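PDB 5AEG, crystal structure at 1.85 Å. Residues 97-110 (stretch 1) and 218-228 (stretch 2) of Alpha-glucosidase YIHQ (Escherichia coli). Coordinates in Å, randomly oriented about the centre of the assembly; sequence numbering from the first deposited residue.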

# COMPACT_ATOMS: atom_id res chain seq x y z
N ALA A 97 -5.13 30.10 4.53
CA ALA A 97 -4.76 29.53 3.19
C ALA A 97 -3.22 29.27 3.14
O ALA A 97 -2.43 30.01 3.75
N ASP A 98 -2.79 28.17 2.53
CA ASP A 98 -1.35 27.94 2.34
C ASP A 98 -0.93 28.54 0.98
O ASP A 98 -1.79 29.17 0.28
N ASP A 99 0.34 28.33 0.62
CA ASP A 99 0.92 28.87 -0.66
C ASP A 99 0.01 28.68 -1.89
O ASP A 99 -0.24 29.65 -2.65
N GLN A 100 -0.51 27.45 -2.02
CA GLN A 100 -1.35 27.03 -3.15
C GLN A 100 -2.87 27.22 -2.98
O GLN A 100 -3.62 26.87 -3.90
N GLY A 101 -3.34 27.80 -1.85
CA GLY A 101 -4.81 27.96 -1.58
C GLY A 101 -5.51 26.81 -0.85
O GLY A 101 -6.77 26.69 -0.85
N ARG A 102 -4.70 25.91 -0.28
CA ARG A 102 -5.23 24.88 0.56
C ARG A 102 -5.62 25.46 1.89
O ARG A 102 -4.93 26.32 2.45
N LEU A 103 -6.71 25.00 2.43
CA LEU A 103 -6.96 25.26 3.82
C LEU A 103 -5.90 24.63 4.72
O LEU A 103 -5.69 23.42 4.65
N LEU A 104 -5.17 25.42 5.53
CA LEU A 104 -4.17 24.94 6.54
C LEU A 104 -4.70 25.14 7.97
O LEU A 104 -5.08 26.30 8.32
N LEU A 105 -4.89 24.03 8.77
CA LEU A 105 -5.22 24.12 10.19
C LEU A 105 -4.02 23.73 10.99
O LEU A 105 -3.44 22.65 10.78
N GLU A 106 -3.59 24.59 11.90
CA GLU A 106 -2.39 24.33 12.68
C GLU A 106 -2.76 24.41 14.15
O GLU A 106 -3.03 25.51 14.68
N LEU A 107 -2.69 23.26 14.84
CA LEU A 107 -3.11 23.16 16.22
C LEU A 107 -1.88 23.01 17.08
O LEU A 107 -1.02 22.18 16.80
N GLN A 108 -1.80 23.79 18.17
CA GLN A 108 -0.72 23.61 19.13
C GLN A 108 -1.24 23.67 20.58
O GLN A 108 -1.82 24.66 20.96
N ASN A 109 -1.06 22.59 21.35
CA ASN A 109 -1.54 22.53 22.71
C ASN A 109 -0.59 23.44 23.55
O ASN A 109 0.58 23.62 23.18
N ASP A 110 -1.13 23.96 24.64
CA ASP A 110 -0.39 24.82 25.60
C ASP A 110 0.95 24.31 25.98
O ASP A 110 1.92 24.99 25.96
N TRP A 218 -1.94 11.24 18.91
CA TRP A 218 -1.07 11.10 20.08
C TRP A 218 0.08 12.07 19.95
O TRP A 218 1.25 11.68 19.83
N GLU A 219 -0.24 13.35 19.93
CA GLU A 219 0.78 14.38 19.89
C GLU A 219 0.14 15.67 20.45
O GLU A 219 -1.07 15.74 20.65
N ASP A 220 1.00 16.61 20.82
CA ASP A 220 0.61 17.92 21.30
C ASP A 220 0.42 18.95 20.26
O ASP A 220 0.03 20.10 20.58
N LYS A 221 0.62 18.60 18.98
CA LYS A 221 0.39 19.53 17.90
C LYS A 221 -0.15 18.76 16.72
O LYS A 221 0.03 17.53 16.63
N ALA A 222 -0.83 19.46 15.83
CA ALA A 222 -1.30 18.84 14.58
C ALA A 222 -1.36 19.84 13.47
O ALA A 222 -1.75 21.00 13.68
N THR A 223 -1.04 19.39 12.26
CA THR A 223 -1.20 20.20 11.07
C THR A 223 -2.01 19.43 10.05
O THR A 223 -1.58 18.31 9.66
N LEU A 224 -3.13 20.00 9.63
CA LEU A 224 -4.04 19.39 8.66
C LEU A 224 -4.20 20.31 7.44
O LEU A 224 -4.33 21.52 7.60
N ARG A 225 -4.27 19.74 6.26
CA ARG A 225 -4.44 20.53 5.03
C ARG A 225 -5.59 19.96 4.28
O ARG A 225 -5.77 18.74 4.25
N PHE A 226 -6.38 20.84 3.65
CA PHE A 226 -7.56 20.42 2.86
C PHE A 226 -7.55 21.11 1.51
O PHE A 226 -7.03 22.29 1.35
N GLU A 227 -8.01 20.40 0.47
CA GLU A 227 -8.34 21.06 -0.81
C GLU A 227 -9.59 20.44 -1.29
O GLU A 227 -9.85 19.26 -1.03
N CYS A 228 -10.36 21.21 -2.07
CA CYS A 228 -11.57 20.75 -2.71
C CYS A 228 -11.36 20.68 -4.23
O CYS A 228 -10.37 21.18 -4.77

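Two neighbouring antiparallel strands, 103-109 and 221-228, pair edge to edge in one sheet, so their side chains meet side by side on an apolar face and a mixed, largely polar face, with one charged network near the start of the first strand. Backbone hydrogen bonds set the register, among them Leu-105 N to Leu-224 O (2.8 Å) and Leu-107 N to Ala-222 O (2.7 Å), and, as in any strand, successive pairs fall on opposite faces.

The apolar face carries Leu-103, Leu-105 and Leu-107 beside Phe-226, Leu-224 and Ala-222. Leu-103 (chi1 t, chi2 p) brings CD2 to 3.8 Å from Phe-226 CD1, while Leu-105 (m, t) places CD1 4.0 Å from Phe-226 CE1; both approach the ring obliquely, and Phe-226 (chi1 m) thus touches two leucines. Leu-105 also meets its direct partner, CB lying 4.2 Å from CD1 of Leu-224 (m, p). Next along, Leu-107, with chi1 between wells at -128°, sets its CB 4.2 Å from the CB of Ala-222.

On the other face, Leu-104 (t, p) brings its end nearer the second strand: CD1 lies 3.7 Å from Thr-223 CG2 and 3.6 Å from Arg-225 NH1, covering one face of that guanidinium. Arg-225 (chi1 m, chi2 t) presents its edge to Asp-98, and the NH1 to OD2 distance of 3.6 Å makes a long salt bridge. Asp-98 (p) is held more tightly within its own stretch, OD2 accepting from Arg-102 NH1 at 2.9 Å, so one carboxylate oxygen serves two arginines. Arg-102 (m, t, t) also reaches across: its NE forms a salt bridge with OE1 of Glu-227 (m, t) at 3.1 Å, the hydrogen bond being weak at 135°. Water 1 reinforces this pair, accepting from Arg-102 NH2 (2.9 Å) and donating to Glu-227 OE1 (2.6 Å).

Glu-106 (m, t) sits beside Thr-223 (m) with little intimacy, CG to OG1 being 4.3 Å. Water 2 donates to Leu-107 O (2.9 Å) and makes a weak hydrogen bond with Thr-223 OG1 (3.4 Å). Gln-108 (t, p) folds across the strand end: NE2 donates to OD2 of Asp-220 (p) at 3.0 Å and to Asn-109 O, also at 3.0 Å, while OE1 lies 3.4 Å from Lys-221 CB. The CB of Lys-221 (p, t) is on this face, but the end of its side chain leads off from the contact. Asn-109 (m) points toward the second stretch, its CB 4.4 Å from Asp-220 CB, and its backbone N donates to Asp-220 O at 2.8 Å.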

# COMPACT_ATOMS: atom_id res chain seq x y z
CB ALA A 97 -5.19 30.45 2.05
CB ASP A 98 -0.92 26.47 2.58
CG ASP A 98 -1.12 25.54 1.32
OD1 ASP A 98 -1.73 25.98 0.32
OD2 ASP A 98 -0.68 24.35 1.40
CB ASP A 99 2.28 28.23 -0.93
CG ASP A 99 3.20 28.28 0.27
OD1 ASP A 99 3.69 29.39 0.61
OD2 ASP A 99 3.39 27.22 0.91
CB GLN A 100 -1.04 25.57 -3.49
CG GLN A 100 0.34 25.35 -4.11
CD GLN A 100 1.53 25.41 -3.14
OE1 GLN A 100 1.50 24.83 -2.05
NE2 GLN A 100 2.59 26.09 -3.56
CB ARG A 102 -4.16 23.82 0.83
CG ARG A 102 -3.50 23.26 -0.40
CD ARG A 102 -2.81 21.90 -0.14
NE ARG A 102 -2.06 21.50 -1.35
CZ ARG A 102 -0.87 21.96 -1.74
NH1 ARG A 102 -0.22 22.84 -1.01
NH2 ARG A 102 -0.27 21.50 -2.86
CB LEU A 103 -8.33 24.83 4.15
CG LEU A 103 -8.69 24.92 5.64
CD1 LEU A 103 -8.68 26.39 6.09
CD2 LEU A 103 -9.95 24.25 6.00
CB LEU A 104 -2.87 25.68 6.35
CG LEU A 104 -1.67 25.42 7.25
CD1 LEU A 104 -1.26 23.97 7.07
CD2 LEU A 104 -0.48 26.34 6.92
CB LEU A 105 -6.41 23.26 10.60
CG LEU A 105 -7.74 23.40 9.88
CD1 LEU A 105 -8.78 22.53 10.62
CD2 LEU A 105 -8.21 24.84 9.81
CB GLU A 106 -1.29 25.35 12.37
CG GLU A 106 -0.66 25.22 11.01
CD GLU A 106 0.12 26.48 10.65
OE1 GLU A 106 -0.52 27.55 10.57
OE2 GLU A 106 1.34 26.41 10.50
CB LEU A 107 -3.95 21.93 16.36
CG LEU A 107 -5.29 22.03 16.98
CD1 LEU A 107 -5.99 20.67 16.76
CD2 LEU A 107 -5.12 22.40 18.43
CB GLN A 108 0.39 24.63 18.83
CG GLN A 108 1.59 24.64 19.79
CD GLN A 108 2.36 23.31 19.82
OE1 GLN A 108 3.06 22.96 18.87
NE2 GLN A 108 2.20 22.53 20.91
CB ASN A 109 -1.55 21.13 23.27
CG ASN A 109 -2.65 20.28 22.68
OD1 ASN A 109 -3.48 20.77 21.93
ND2 ASN A 109 -2.66 18.97 23.03
CB ASP A 110 -1.24 25.05 26.89
CG ASP A 110 -1.82 23.72 27.56
OD1 ASP A 110 -1.58 22.55 27.03
OD2 ASP A 110 -2.62 23.82 28.58
CB TRP A 218 -0.58 9.68 20.24
CG TRP A 218 -1.68 8.78 20.65
CD1 TRP A 218 -2.99 9.05 20.61
CD2 TRP A 218 -1.56 7.39 21.03
NE1 TRP A 218 -3.71 7.99 21.07
CE2 TRP A 218 -2.85 6.93 21.28
CE3 TRP A 218 -0.49 6.52 21.24
CZ2 TRP A 218 -3.11 5.63 21.73
CZ3 TRP A 218 -0.74 5.20 21.66
CH2 TRP A 218 -2.04 4.79 21.92
CB GLU A 219 1.31 14.63 18.48
CG GLU A 219 2.75 15.11 18.44
CD GLU A 219 3.44 14.94 17.11
OE1 GLU A 219 2.97 14.20 16.18
OE2 GLU A 219 4.51 15.58 16.99
CB ASP A 220 1.74 18.40 22.25
CG ASP A 220 3.05 18.64 21.49
OD1 ASP A 220 3.63 17.67 20.98
OD2 ASP A 220 3.44 19.80 21.27
CB LYS A 221 1.69 20.21 17.52
CG LYS A 221 2.74 19.36 16.79
CD LYS A 221 4.17 19.93 16.86
CE LYS A 221 4.94 19.94 15.54
NZ LYS A 221 5.21 18.63 14.88
CB ALA A 222 -2.65 18.27 14.82
CB THR A 223 0.16 20.48 10.47
OG1 THR A 223 0.95 21.22 11.42
CG2 THR A 223 -0.00 21.26 9.20
CB LEU A 224 -5.43 19.21 9.27
CG LEU A 224 -5.54 18.48 10.59
CD1 LEU A 224 -5.31 19.43 11.78
CD2 LEU A 224 -6.88 17.76 10.70
CB ARG A 225 -3.25 20.35 4.12
CG ARG A 225 -2.04 21.21 4.46
CD ARG A 225 -0.82 20.61 3.72
NE ARG A 225 0.32 20.56 4.61
CZ ARG A 225 1.03 21.62 4.92
NH1 ARG A 225 0.74 22.78 4.35
NH2 ARG A 225 2.01 21.52 5.78
CB PHE A 226 -8.88 20.78 3.51
CG PHE A 226 -9.08 20.30 4.90
CD1 PHE A 226 -8.35 20.83 5.95
CD2 PHE A 226 -10.06 19.35 5.18
CE1 PHE A 226 -8.58 20.44 7.22
CE2 PHE A 226 -10.30 18.95 6.47
CZ PHE A 226 -9.54 19.50 7.50
CB GLU A 227 -7.34 20.87 -1.90
CG GLU A 227 -6.22 21.80 -1.97
CD GLU A 227 -5.34 21.58 -3.19
OE1 GLU A 227 -4.48 20.67 -3.14
OE2 GLU A 227 -5.41 22.41 -4.14
CB CYS A 228 -12.75 21.69 -2.45
SG CYS A 228 -13.17 21.96 -0.73
O HOH W 1 -2.26 20.28 -4.52
O HOH W 2 0.50 22.77 14.38